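PDB 2EP5: malonyl CoA reductase (malonate semialdehyde-forming), which probably catalyses the NADPH-dependent reduction of malonyl-CoA to malonate semialdehyde, as a member of the aspartate-semialdehyde dehydrogenase family. Local coordinates for residues K263-F268 and Q283-R288; N121-W126 and L271-N276; S304-T309 and N328-A333; M245-I250 and V319-V324; L277-K282 and T337-E342. All coordinates share one frame; numbering follows the deposited sequence.

Contact 1 (K263-F268 and Q283-R288)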
# COMPACT_ATOMS: atom_id res chain seq x y z
N LYS A 263 -30.07 -15.60 -13.23
CA LYS A 263 -31.42 -15.11 -12.98
C LYS A 263 -31.85 -15.38 -11.53
O LYS A 263 -32.38 -14.50 -10.86
CB LYS A 263 -32.40 -15.77 -13.94
CG LYS A 263 -33.85 -15.31 -13.77
CD LYS A 263 -34.83 -16.15 -14.61
CE LYS A 263 -34.56 -16.03 -16.11
NZ LYS A 263 -35.46 -16.92 -16.90
N THR A 264 -31.60 -16.60 -11.06
CA THR A 264 -31.98 -16.99 -9.70
C THR A 264 -31.31 -16.12 -8.64
O THR A 264 -31.95 -15.72 -7.67
CB THR A 264 -31.64 -18.48 -9.43
OG1 THR A 264 -32.33 -19.31 -10.38
CG2 THR A 264 -32.06 -18.89 -8.03
N LEU A 265 -30.03 -15.82 -8.84
CA LEU A 265 -29.28 -15.00 -7.89
C LEU A 265 -29.73 -13.54 -7.88
O LEU A 265 -29.85 -12.94 -6.81
CB LEU A 265 -27.78 -15.06 -8.20
CG LEU A 265 -27.09 -16.42 -8.20
CD1 LEU A 265 -25.66 -16.25 -8.70
CD2 LEU A 265 -27.09 -17.02 -6.80
N LYS A 266 -29.96 -12.97 -9.06
CA LYS A 266 -30.38 -11.57 -9.15
C LYS A 266 -31.80 -11.36 -8.66
O LYS A 266 -32.16 -10.27 -8.22
CB LYS A 266 -30.24 -11.07 -10.60
CG LYS A 266 -31.22 -11.69 -11.57
CD LYS A 266 -30.97 -11.23 -13.00
CE LYS A 266 -31.35 -9.77 -13.23
NZ LYS A 266 -30.49 -8.80 -12.50
N ASN A 267 -32.61 -12.41 -8.73
CA ASN A 267 -34.00 -12.34 -8.28
C ASN A 267 -34.19 -12.87 -6.87
O ASN A 267 -35.31 -12.95 -6.39
CB ASN A 267 -34.90 -13.14 -9.23
CG ASN A 267 -35.14 -12.43 -10.54
OD1 ASN A 267 -35.64 -13.04 -11.49
ND2 ASN A 267 -34.80 -11.14 -10.61
N PHE A 268 -33.10 -13.24 -6.21
CA PHE A 268 -33.22 -13.77 -4.86
C PHE A 268 -33.70 -12.75 -3.84
O PHE A 268 -33.03 -11.75 -3.59
CB PHE A 268 -31.90 -14.35 -4.36
CG PHE A 268 -31.99 -14.98 -3.00
CD1 PHE A 268 -32.80 -16.10 -2.78
CD2 PHE A 268 -31.27 -14.46 -1.92
CE1 PHE A 268 -32.89 -16.68 -1.51
CE2 PHE A 268 -31.35 -15.03 -0.65
CZ PHE A 268 -32.17 -16.15 -0.44
N GLN A 283 -32.05 -5.81 -2.96
CA GLN A 283 -31.56 -6.99 -3.69
C GLN A 283 -30.32 -7.49 -2.96
O GLN A 283 -29.21 -7.00 -3.19
CB GLN A 283 -31.21 -6.62 -5.14
CG GLN A 283 -31.13 -7.83 -6.06
CD GLN A 283 -30.70 -7.50 -7.48
OE1 GLN A 283 -31.24 -6.59 -8.12
NE2 GLN A 283 -29.73 -8.25 -8.00
N PRO A 284 -30.48 -8.48 -2.07
CA PRO A 284 -29.36 -9.04 -1.30
C PRO A 284 -28.20 -9.57 -2.12
O PRO A 284 -27.08 -9.66 -1.63
CB PRO A 284 -30.04 -10.12 -0.46
CG PRO A 284 -31.16 -10.57 -1.33
CD PRO A 284 -31.70 -9.27 -1.86
N ILE A 285 -28.47 -9.91 -3.37
CA ILE A 285 -27.43 -10.41 -4.26
C ILE A 285 -27.45 -9.63 -5.56
O ILE A 285 -28.47 -9.54 -6.23
CB ILE A 285 -27.63 -11.91 -4.58
CG1 ILE A 285 -27.65 -12.73 -3.28
CG2 ILE A 285 -26.52 -12.38 -5.51
CD1 ILE A 285 -28.05 -14.20 -3.48
N ILE A 286 -26.30 -9.06 -5.91
CA ILE A 286 -26.17 -8.30 -7.15
C ILE A 286 -25.28 -9.09 -8.10
O ILE A 286 -24.21 -9.57 -7.70
CB ILE A 286 -25.51 -6.93 -6.91
CG1 ILE A 286 -26.40 -6.06 -6.03
CG2 ILE A 286 -25.22 -6.24 -8.24
CD1 ILE A 286 -25.73 -4.76 -5.58
N VAL A 287 -25.71 -9.23 -9.35
CA VAL A 287 -24.91 -9.95 -10.34
C VAL A 287 -24.31 -8.95 -11.33
O VAL A 287 -25.01 -8.09 -11.88
CB VAL A 287 -25.76 -10.99 -11.10
CG1 VAL A 287 -24.93 -11.65 -12.18
CG2 VAL A 287 -26.27 -12.05 -10.13
N ARG A 288 -23.01 -9.06 -11.55
CA ARG A 288 -22.30 -8.19 -12.46
C ARG A 288 -21.93 -8.93 -13.74
O ARG A 288 -21.42 -10.05 -13.68
CB ARG A 288 -21.04 -7.65 -11.79
CG ARG A 288 -21.33 -6.49 -10.86
CD ARG A 288 -21.56 -5.26 -11.68
NE ARG A 288 -22.60 -4.39 -11.16
CZ ARG A 288 -23.02 -3.30 -11.78
NH1 ARG A 288 -22.47 -2.96 -12.95
NH2 ARG A 288 -23.98 -2.55 -11.25

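Contact 2 (N121-W126 and L271-N276)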
# COMPACT_ATOMS: atom_id res chain seq x y z
N ASN A 121 -28.68 -15.72 9.40
CA ASN A 121 -28.30 -14.86 8.29
C ASN A 121 -29.71 -14.73 7.71
O ASN A 121 -30.15 -15.57 6.92
CB ASN A 121 -27.36 -15.55 7.30
CG ASN A 121 -26.78 -14.55 6.29
OD1 ASN A 121 -27.19 -13.39 6.26
ND2 ASN A 121 -25.83 -15.01 5.47
N PRO A 122 -30.44 -13.69 8.13
CA PRO A 122 -31.82 -13.35 7.75
C PRO A 122 -32.38 -13.98 6.47
O PRO A 122 -33.23 -14.87 6.52
CB PRO A 122 -31.79 -11.83 7.71
CG PRO A 122 -30.90 -11.51 8.85
CD PRO A 122 -29.76 -12.49 8.66
N GLU A 123 -31.92 -13.51 5.32
CA GLU A 123 -32.39 -14.02 4.04
C GLU A 123 -32.23 -15.53 3.88
O GLU A 123 -33.08 -16.20 3.31
CB GLU A 123 -31.66 -13.32 2.88
CG GLU A 123 -31.98 -11.84 2.71
CD GLU A 123 -31.12 -10.93 3.57
OE1 GLU A 123 -30.56 -11.39 4.58
OE2 GLU A 123 -31.02 -9.73 3.24
N ILE A 124 -31.13 -16.06 4.40
CA ILE A 124 -30.84 -17.48 4.25
C ILE A 124 -31.63 -18.47 5.12
O ILE A 124 -32.14 -19.47 4.60
CB ILE A 124 -29.32 -17.72 4.47
CG1 ILE A 124 -28.52 -16.72 3.64
CG2 ILE A 124 -28.95 -19.13 4.08
CD1 ILE A 124 -28.85 -16.74 2.16
N ASN A 125 -31.72 -18.23 6.42
CA ASN A 125 -32.42 -19.17 7.29
C ASN A 125 -33.20 -18.55 8.45
O ASN A 125 -33.04 -18.98 9.60
CB ASN A 125 -31.41 -20.18 7.84
CG ASN A 125 -30.34 -19.53 8.70
OD1 ASN A 125 -30.01 -18.36 8.52
ND2 ASN A 125 -29.77 -20.29 9.62
N TRP A 126 -34.04 -17.57 8.17
CA TRP A 126 -34.83 -16.95 9.22
C TRP A 126 -35.72 -17.97 9.93
O TRP A 126 -35.97 -17.86 11.13
CB TRP A 126 -35.68 -15.81 8.66
CG TRP A 126 -36.57 -16.20 7.52
CD1 TRP A 126 -36.26 -16.19 6.19
CD2 TRP A 126 -37.93 -16.62 7.62
NE1 TRP A 126 -37.35 -16.59 5.45
CE2 TRP A 126 -38.39 -16.86 6.30
CE3 TRP A 126 -38.81 -16.83 8.69
CZ2 TRP A 126 -39.69 -17.29 6.02
CZ3 TRP A 126 -40.11 -17.26 8.41
CH2 TRP A 126 -40.53 -17.48 7.09
N LEU A 271 -37.83 -13.10 3.22
CA LEU A 271 -38.72 -12.42 4.16
C LEU A 271 -38.29 -10.99 4.48
O LEU A 271 -39.13 -10.09 4.54
CB LEU A 271 -38.84 -13.24 5.45
CG LEU A 271 -39.74 -12.70 6.56
CD1 LEU A 271 -40.30 -13.86 7.37
CD2 LEU A 271 -38.95 -11.75 7.45
N PRO A 272 -36.98 -10.77 4.71
CA PRO A 272 -36.51 -9.41 5.02
C PRO A 272 -36.87 -8.41 3.92
O PRO A 272 -37.17 -7.25 4.20
CB PRO A 272 -35.00 -9.60 5.17
CG PRO A 272 -34.89 -11.00 5.69
CD PRO A 272 -35.89 -11.75 4.84
N GLN A 273 -36.85 -8.85 2.67
CA GLN A 273 -37.19 -7.99 1.54
C GLN A 273 -38.70 -7.81 1.43
O GLN A 273 -39.19 -6.75 1.07
CB GLN A 273 -36.66 -8.57 0.22
CG GLN A 273 -35.17 -8.42 -0.01
CD GLN A 273 -34.32 -9.24 0.95
OE1 GLN A 273 -34.61 -10.41 1.21
NE2 GLN A 273 -33.27 -8.62 1.47
N GLN A 274 -39.43 -8.87 1.74
CA GLN A 274 -40.88 -8.86 1.66
C GLN A 274 -41.52 -7.96 2.70
O GLN A 274 -42.49 -7.26 2.41
CB GLN A 274 -41.41 -10.28 1.79
CG GLN A 274 -41.04 -11.18 0.62
CD GLN A 274 -41.21 -12.66 0.95
OE1 GLN A 274 -42.17 -13.05 1.62
NE2 GLN A 274 -40.28 -13.48 0.48
N LYS A 275 -40.99 -7.98 3.92
CA LYS A 275 -41.53 -7.15 4.99
C LYS A 275 -40.87 -5.79 5.00
O LYS A 275 -41.13 -4.96 5.88
CB LYS A 275 -41.33 -7.84 6.34
CG LYS A 275 -41.88 -9.25 6.40
CD LYS A 275 -43.36 -9.30 6.07
CE LYS A 275 -43.89 -10.72 6.19
NZ LYS A 275 -45.31 -10.83 5.79
N ASN A 276 -40.00 -5.55 4.02
CA ASN A 276 -39.29 -4.29 3.91
C ASN A 276 -38.70 -3.85 5.24
O ASN A 276 -38.98 -2.76 5.72
CB ASN A 276 -40.23 -3.19 3.41
CG ASN A 276 -40.78 -3.49 2.05
OD1 ASN A 276 -41.58 -4.40 1.88
ND2 ASN A 276 -40.33 -2.74 1.05

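Contact 3 (S304-T309 and N328-A333)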
# COMPACT_ATOMS: atom_id res chain seq x y z
N SER A 304 -25.43 -0.04 1.07
CA SER A 304 -24.96 0.19 2.42
C SER A 304 -24.10 -0.94 2.98
O SER A 304 -23.80 -0.96 4.17
CB SER A 304 -26.15 0.44 3.34
OG SER A 304 -26.97 1.45 2.80
N GLY A 305 -23.70 -1.86 2.11
CA GLY A 305 -22.87 -2.97 2.56
C GLY A 305 -23.66 -4.18 3.01
O GLY A 305 -23.12 -5.07 3.66
N MET A 306 -24.95 -4.22 2.66
CA MET A 306 -25.80 -5.34 3.03
C MET A 306 -26.00 -6.29 1.85
O MET A 306 -26.50 -7.40 2.02
CB MET A 306 -27.16 -4.85 3.53
CG MET A 306 -27.16 -4.45 4.99
SD MET A 306 -26.48 -5.79 6.00
CE MET A 306 -27.87 -6.90 6.07
N ALA A 307 -25.61 -5.85 0.67
CA ALA A 307 -25.75 -6.67 -0.52
C ALA A 307 -24.39 -7.23 -0.93
O ALA A 307 -23.37 -6.57 -0.78
CB ALA A 307 -26.35 -5.83 -1.66
N VAL A 308 -24.38 -8.47 -1.40
CA VAL A 308 -23.14 -9.08 -1.86
C VAL A 308 -23.13 -9.00 -3.38
O VAL A 308 -24.19 -9.02 -4.01
CB VAL A 308 -23.04 -10.57 -1.45
CG1 VAL A 308 -23.07 -10.69 0.06
CG2 VAL A 308 -24.18 -11.35 -2.09
N THR A 309 -21.95 -8.89 -3.97
CA THR A 309 -21.86 -8.79 -5.41
C THR A 309 -21.19 -10.03 -5.97
O THR A 309 -20.10 -10.40 -5.53
CB THR A 309 -21.07 -7.55 -5.82
OG1 THR A 309 -21.63 -6.39 -5.19
CG2 THR A 309 -21.10 -7.37 -7.33
N ASN A 328 -17.51 -7.21 4.98
CA ASN A 328 -17.38 -8.06 6.17
C ASN A 328 -17.83 -7.38 7.46
O ASN A 328 -18.15 -8.05 8.45
CB ASN A 328 -15.92 -8.51 6.32
CG ASN A 328 -14.96 -7.34 6.34
OD1 ASN A 328 -14.84 -6.60 5.36
ND2 ASN A 328 -14.29 -7.14 7.48
N LEU A 329 -17.86 -6.05 7.47
CA LEU A 329 -18.27 -5.30 8.66
C LEU A 329 -19.78 -5.15 8.80
O LEU A 329 -20.32 -5.07 9.91
CB LEU A 329 -17.64 -3.90 8.64
CG LEU A 329 -16.12 -3.79 8.69
CD1 LEU A 329 -15.74 -2.31 8.74
CD2 LEU A 329 -15.57 -4.52 9.92
N VAL A 330 -20.46 -5.09 7.66
CA VAL A 330 -21.91 -4.92 7.62
C VAL A 330 -22.62 -6.26 7.41
O VAL A 330 -23.17 -6.84 8.35
CB VAL A 330 -22.27 -3.92 6.48
CG1 VAL A 330 -23.77 -3.70 6.41
CG2 VAL A 330 -21.57 -2.60 6.73
N ARG A 331 -22.61 -6.74 6.18
CA ARG A 331 -23.24 -8.01 5.86
C ARG A 331 -22.64 -9.10 6.75
O ARG A 331 -23.34 -10.01 7.20
CB ARG A 331 -22.97 -8.39 4.41
CG ARG A 331 -23.70 -9.64 3.96
CD ARG A 331 -25.15 -9.28 3.74
NE ARG A 331 -26.06 -10.27 4.27
CZ ARG A 331 -27.38 -10.17 4.18
NH1 ARG A 331 -27.93 -9.12 3.58
NH2 ARG A 331 -28.16 -11.12 4.69
N GLY A 332 -21.35 -8.99 7.02
CA GLY A 332 -20.66 -9.98 7.82
C GLY A 332 -20.72 -9.85 9.32
O GLY A 332 -20.21 -10.72 10.02
N ALA A 333 -21.32 -8.77 9.84
CA ALA A 333 -21.41 -8.58 11.29
C ALA A 333 -22.51 -7.62 11.74
O ALA A 333 -23.62 -8.05 12.04
CB ALA A 333 -20.06 -8.13 11.83

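Contact 4 (M245-I250 and V319-V324)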
# COMPACT_ATOMS: atom_id res chain seq x y z
N MET A 245 -13.52 -11.28 -0.30
CA MET A 245 -13.81 -11.86 -1.59
C MET A 245 -13.72 -13.38 -1.47
O MET A 245 -12.97 -13.91 -0.65
CB MET A 245 -12.80 -11.34 -2.63
CG MET A 245 -12.99 -11.95 -4.01
SD MET A 245 -12.20 -10.96 -5.30
CE MET A 245 -13.11 -9.43 -5.13
N GLY A 246 -14.51 -14.07 -2.28
CA GLY A 246 -14.49 -15.52 -2.24
C GLY A 246 -14.65 -16.12 -3.63
O GLY A 246 -15.55 -15.75 -4.38
N VAL A 247 -13.74 -17.03 -3.98
CA VAL A 247 -13.81 -17.72 -5.25
C VAL A 247 -14.41 -19.07 -4.93
O VAL A 247 -13.79 -19.89 -4.24
CB VAL A 247 -12.42 -17.93 -5.88
CG1 VAL A 247 -12.56 -18.68 -7.21
CG2 VAL A 247 -11.74 -16.60 -6.10
N ILE A 248 -15.63 -19.29 -5.41
CA ILE A 248 -16.35 -20.52 -5.15
C ILE A 248 -16.38 -21.43 -6.37
O ILE A 248 -16.75 -21.00 -7.47
CB ILE A 248 -17.79 -20.20 -4.67
CG1 ILE A 248 -17.73 -19.32 -3.41
CG2 ILE A 248 -18.57 -21.50 -4.40
CD1 ILE A 248 -19.08 -18.85 -2.90
N ASN A 249 -15.96 -22.68 -6.17
CA ASN A 249 -15.97 -23.66 -7.24
C ASN A 249 -16.80 -24.87 -6.83
O ASN A 249 -16.39 -25.65 -5.98
CB ASN A 249 -14.55 -24.13 -7.58
CG ASN A 249 -13.73 -23.07 -8.30
OD1 ASN A 249 -13.15 -22.19 -7.67
ND2 ASN A 249 -13.69 -23.15 -9.62
N ILE A 250 -17.98 -25.00 -7.43
CA ILE A 250 -18.83 -26.13 -7.11
C ILE A 250 -18.50 -27.23 -8.12
O ILE A 250 -19.01 -27.24 -9.24
CB ILE A 250 -20.32 -25.73 -7.20
CG1 ILE A 250 -20.60 -24.62 -6.18
CG2 ILE A 250 -21.20 -26.93 -6.93
CD1 ILE A 250 -22.06 -24.17 -6.11
N VAL A 319 -17.72 -28.23 -13.27
CA VAL A 319 -17.59 -27.16 -12.29
C VAL A 319 -18.30 -25.84 -12.60
O VAL A 319 -18.25 -25.32 -13.72
CB VAL A 319 -16.10 -26.85 -11.99
CG1 VAL A 319 -15.42 -26.33 -13.24
CG2 VAL A 319 -16.00 -25.83 -10.86
N LEU A 320 -18.95 -25.30 -11.57
CA LEU A 320 -19.64 -24.03 -11.67
C LEU A 320 -18.82 -23.09 -10.82
O LEU A 320 -18.67 -23.30 -9.61
CB LEU A 320 -21.05 -24.14 -11.08
CG LEU A 320 -22.08 -23.02 -11.31
CD1 LEU A 320 -22.74 -22.69 -9.99
CD2 LEU A 320 -21.43 -21.78 -11.91
N ARG A 321 -18.25 -22.06 -11.45
CA ARG A 321 -17.45 -21.10 -10.70
C ARG A 321 -18.10 -19.74 -10.59
O ARG A 321 -18.89 -19.34 -11.45
CB ARG A 321 -16.06 -20.92 -11.33
CG ARG A 321 -15.18 -20.02 -10.46
CD ARG A 321 -14.21 -19.21 -11.27
NE ARG A 321 -14.86 -18.47 -12.35
CZ ARG A 321 -14.19 -17.94 -13.38
NH1 ARG A 321 -12.88 -18.07 -13.44
NH2 ARG A 321 -14.84 -17.33 -14.35
N LEU A 322 -17.77 -19.02 -9.52
CA LEU A 322 -18.30 -17.69 -9.31
C LEU A 322 -17.49 -16.96 -8.25
O LEU A 322 -16.87 -17.59 -7.39
CB LEU A 322 -19.78 -17.76 -8.90
CG LEU A 322 -20.23 -18.43 -7.60
CD1 LEU A 322 -19.96 -17.51 -6.42
CD2 LEU A 322 -21.72 -18.72 -7.68
N VAL A 323 -17.47 -15.63 -8.36
CA VAL A 323 -16.75 -14.76 -7.43
C VAL A 323 -17.77 -13.88 -6.71
O VAL A 323 -18.60 -13.22 -7.34
CB VAL A 323 -15.72 -13.85 -8.17
CG1 VAL A 323 -15.05 -12.92 -7.18
CG2 VAL A 323 -14.67 -14.71 -8.88
N VAL A 324 -17.70 -13.87 -5.39
CA VAL A 324 -18.61 -13.08 -4.59
C VAL A 324 -17.84 -12.13 -3.68
O VAL A 324 -16.73 -12.43 -3.24
CB VAL A 324 -19.51 -13.99 -3.72
CG1 VAL A 324 -18.64 -14.80 -2.76
CG2 VAL A 324 -20.53 -13.15 -2.96

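Contact 5 (L277-K282 and T337-E342)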
# COMPACT_ATOMS: atom_id res chain seq x y z
N LEU A 277 -37.88 -4.71 5.83
CA LEU A 277 -37.26 -4.39 7.10
C LEU A 277 -36.20 -3.31 6.86
O LEU A 277 -35.45 -3.36 5.88
CB LEU A 277 -36.64 -5.65 7.72
CG LEU A 277 -37.62 -6.83 7.88
CD1 LEU A 277 -36.93 -7.99 8.55
CD2 LEU A 277 -38.83 -6.40 8.70
N PRO A 278 -36.12 -2.31 7.76
CA PRO A 278 -35.18 -1.19 7.68
C PRO A 278 -33.74 -1.49 7.27
O PRO A 278 -33.13 -0.70 6.55
CB PRO A 278 -35.28 -0.54 9.06
CG PRO A 278 -35.86 -1.61 9.93
CD PRO A 278 -36.86 -2.26 9.03
N THR A 279 -33.21 -2.62 7.73
CA THR A 279 -31.83 -2.96 7.41
C THR A 279 -31.68 -3.97 6.26
O THR A 279 -30.56 -4.36 5.91
CB THR A 279 -31.12 -3.49 8.67
OG1 THR A 279 -31.24 -2.50 9.70
CG2 THR A 279 -29.63 -3.75 8.40
N ALA A 280 -32.80 -4.39 5.67
CA ALA A 280 -32.77 -5.34 4.56
C ALA A 280 -32.57 -4.64 3.22
O ALA A 280 -33.31 -3.73 2.86
CB ALA A 280 -34.06 -6.13 4.52
N PRO A 281 -31.56 -5.06 2.44
CA PRO A 281 -31.33 -4.42 1.14
C PRO A 281 -32.42 -4.86 0.16
O PRO A 281 -33.02 -5.91 0.35
CB PRO A 281 -29.95 -4.95 0.74
CG PRO A 281 -29.99 -6.35 1.28
CD PRO A 281 -30.61 -6.17 2.66
N LYS A 282 -32.68 -4.06 -0.87
CA LYS A 282 -33.70 -4.40 -1.86
C LYS A 282 -33.33 -5.67 -2.65
O LYS A 282 -34.20 -6.48 -2.98
CB LYS A 282 -33.93 -3.25 -2.84
CG LYS A 282 -35.12 -2.36 -2.55
CD LYS A 282 -34.85 -1.37 -1.44
CE LYS A 282 -35.89 -0.24 -1.43
NZ LYS A 282 -35.88 0.55 -2.71
N THR A 337 -26.71 -8.62 12.41
CA THR A 337 -27.16 -8.73 13.79
C THR A 337 -28.40 -7.85 13.95
O THR A 337 -29.41 -8.27 14.52
CB THR A 337 -26.08 -8.24 14.77
OG1 THR A 337 -24.94 -9.09 14.68
CG2 THR A 337 -26.62 -8.26 16.20
N ILE A 338 -28.31 -6.63 13.44
CA ILE A 338 -29.41 -5.69 13.53
C ILE A 338 -30.59 -6.20 12.70
O ILE A 338 -31.75 -6.08 13.10
CB ILE A 338 -28.95 -4.28 13.04
CG1 ILE A 338 -27.95 -3.70 14.05
CG2 ILE A 338 -30.14 -3.35 12.85
CD1 ILE A 338 -27.24 -2.44 13.56
N LEU A 339 -30.28 -6.78 11.54
CA LEU A 339 -31.32 -7.31 10.66
C LEU A 339 -31.98 -8.51 11.33
O LEU A 339 -33.17 -8.76 11.16
CB LEU A 339 -30.72 -7.75 9.32
CG LEU A 339 -31.56 -7.53 8.05
CD1 LEU A 339 -31.29 -8.67 7.08
CD2 LEU A 339 -33.04 -7.47 8.36
N THR A 340 -31.19 -9.26 12.10
CA THR A 340 -31.72 -10.42 12.80
C THR A 340 -32.73 -9.97 13.83
O THR A 340 -33.78 -10.59 13.98
CB THR A 340 -30.59 -11.23 13.48
OG1 THR A 340 -29.69 -11.72 12.48
CG2 THR A 340 -31.17 -12.42 14.25
N VAL A 341 -32.43 -8.88 14.53
CA VAL A 341 -33.36 -8.36 15.53
C VAL A 341 -34.65 -7.89 14.84
O VAL A 341 -35.75 -8.16 15.32
CB VAL A 341 -32.77 -7.16 16.33
CG1 VAL A 341 -33.79 -6.68 17.36
CG2 VAL A 341 -31.49 -7.57 17.04
N GLU A 342 -34.51 -7.20 13.71
CA GLU A 342 -35.70 -6.73 12.99
C GLU A 342 -36.61 -7.91 12.64
O GLU A 342 -37.83 -7.85 12.83
CB GLU A 342 -35.29 -5.97 11.72
CG GLU A 342 -34.19 -4.95 11.94
CD GLU A 342 -33.92 -4.07 10.72
OE1 GLU A 342 -34.16 -4.52 9.58
OE2 GLU A 342 -33.45 -2.93 10.90

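Contact 1 (K263-F268 and Q283-R288)
The C-terminal end of helix 258-266 lies against strand 285-287, an outermost strand, within this chain, of the mixed sheet in the dimerisation domain, so this is helix-on-sheet packing. Ile285 and Val287, two apart on the strand, both point at the helix, and Leu265 meets them with its CB: Val287 CG2 is 3.9 Å from Leu265 CB, and Ile285 CG2 4.0 Å from the same atom. The rest of Leu265 runs on toward Pro162, Leu163 and Ile313. Past the helix end, Phe268 turns its ring toward the strand's start, CG anti to the backbone N (chi1 -177°). The ring crosses Pro284 at about a right angle and Ile285 obliquely; its CD2 touches Ile285 CD1 at 3.6 Å and Pro284 CG at 3.9 Å, while Glu123 and Ile124 of helix 122-125 pack on it as well. Gln283 lies alongside the backbone of Lys266 with its chain stretched out, and NE2 sits near Lys266 O at an angle too poor for a hydrogen bond. The amide turns back on its own segment: Gln283 NE2 donates to Ile285 O at 2.5 Å, with the acceptor close to the amide plane.

Contact 2 (N121-W126 and L271-N276)
Leu271 CD1 sits almost squarely over the six-membered ring of Trp126, 3.4 Å from its centroid and 4° off the ring normal, a CH-pi contact over the face. Leu271 CB follows the same face toward the pyrrole side, 3.7 Å from Trp126 NE1. Beside this pair two prolines meet, Pro122 CB lying 3.8 Å from Pro272 CG. The polar link is a hydrogen bond from Gln273 NE2 to Glu123 OE2, 3.1 Å long and nearly straight at 164°; it uses the anti lone pair of the carboxylate and lies in the amide plane. Both chains bend at chi2 to bring these ends together, and the carboxylate and amide planes end up only 19° apart. Two short helices, 122-125 from the NAD-binding part of the chain and 271-274 from the dimerisation domain, thus pack across the junction of the two domains. Outside this shell, Glu123 OE1 forms a salt bridge with Arg331, so the carboxylate, buried as it is, is probably held in its charged form. Gln273 is fixed at both ends of its amide: OE1 accepts from Ser270 N and NE2 also donates to Pro281 O. Asn125 OD1 accepts from Asn121 N at 3.1 Å, tying Asn125 back to Asn121. Helix 271-274 closes in a Schellman motif, with Asn276 at positive phi and Leu277 N bonded to Pro272 O.

Contact 3 (S304-T309 and N328-A333)
Ser304 contributes its carbonyl, with Val330 CG1 3.5 Å from Ser304 O. Gly305, at positive phi (90°), brings its own O to 3.1 Å from the same methyl; a beta carbon here would press on Val330 CG2 and on the preceding carbonyl. Gly305 O also takes a weak hydrogen bond from Arg331 N. Met306 bends at chi2 and chi3, laying SD 3.4 Å from Val330 CG1 and placing CE over one face of the Arg331 guanidinium, 3.3 Å from NH1. Its carbonyl accepts the hydrogen bond from Arg331 NH1 (2.7 Å to Met306 O, though this oxygen is less surely placed). Val308, on strand 308-316, closes the row, CG1 lying against Arg331 CG. NH2 of the guanidinium turns to Asn121 and Glu123, so the buried charge is probably balanced by Glu123. Val330 to Ala333 forms a type I turn leading into helix 334-347, with Ala333 as N-cap. Arg331 touches Met158 of helix 151-160 and Ile336 of helix 334-347, while Ala333 packs on Val16 of helix 15-24.

Contact 4 (M245-I250 and V319-V324)
Six backbone hydrogen bonds join these strands, in reciprocal pairs at Gly246-Val324, Ile248-Leu322 and Ile250-Leu320. The shortest runs from Ile250 N to Leu320 O, at 2.8 Å. Ile248 N points nearly along the C=O axis of Leu322, with a C=O...N angle of 174°, whereas Leu320 N approaches Ile250 O from 39° above the carbonyl plane. Between these rungs lie the non-hydrogen-bonded pairs Val247-Val323 and Asn249-Arg321, where CA-H...O contacts fill in, such as Arg321 CA to Ile248 O at 3.3 Å. The strands are neighbours in the middle of the mixed sheet of the dimerisation domain, running antiparallel at 166° with axes 4.6 Å apart; strand 171-178 flanks one and strand 308-316 the other. Apolar packing dominates the face of Ile248, Ile250, Leu320, Leu322 and Val324. There Ile248 and Leu322 run alongside each other out of the sheet, and their CD1 atoms meet at 3.9 Å. Val324 CG1 reaches Ile248 CD1 obliquely at 4.1 Å, and helix 151-160, which carries the predicted nucleophile Cys151, covers this part through Met156 and Pro159. On the face of Val247, Asn249, Arg321 and Val323, Asn249 runs alongside Arg321, its ND2 3.6 Å from Arg321 CG. The guanidinium leads away: NH2 bonds to Arg312 O, and NH1 to Thr234 OG1 of the second subunit, whose Thr175 packs on Val247.

Contact 5 (L277-K282 and T337-E342)
Leu277 to Ala280 forms a type I beta turn, closed by Ala280 N to Leu277 O, its backbone coming nearest helix 334-347 at Thr279 and Leu339, whose CA atoms are 5.5 Å apart. The beta turn packs against the helix and is tied to it by Glu342. That carboxylate, carried on an extended chain (chi2 -172°), crosses Thr279 at about a right angle and grips it twice: OE1, through its syn lone pair, accepts from Thr279 N, 2.8 Å from Glu342 OE1, and OE2, whose place is less sure, takes the Thr279 OG1 hydroxyl. The Pro278 ring meets the same carboxylate end-on with its CG, while Leu277 passes it head to tail, its CB near OE1. His27 and Tyr29 also touch Glu342. One helical turn earlier, Leu339 covers the apolar side, crossing Leu277 at about a right angle with CD2 3.9 Å from Leu277 CD1 and 4.2 Å from Ala280 CB. Ile338 CG2 also lies against the hydroxyl, 3.4 Å from Thr279 OG1.

Contacts 2 and 5 adjoin most closely, their centres about 8 Å apart, and their segments 271-276 and 277-282 follow directly in the chain; Pro122 CB lies 3.3 Å from Leu339 CD1. Contact 2 meets contact 3 through the salt bridge between Glu123 OE1 and Arg331 NH2, 2.4 Å in the model. Contacts 1, 3 and 4 all reach the mixed sheet: Ile286 N of contact 1 bonds to Val308 O of contact 3 at 2.8 Å, and Val308 packs on Val324 of contact 4. Contact 3 is near the predicted active site, the Arg331 side chain lying about 8 Å from that of Cys151 and about 9 Å from that of His244. Met245 in contact 4 directly follows His244.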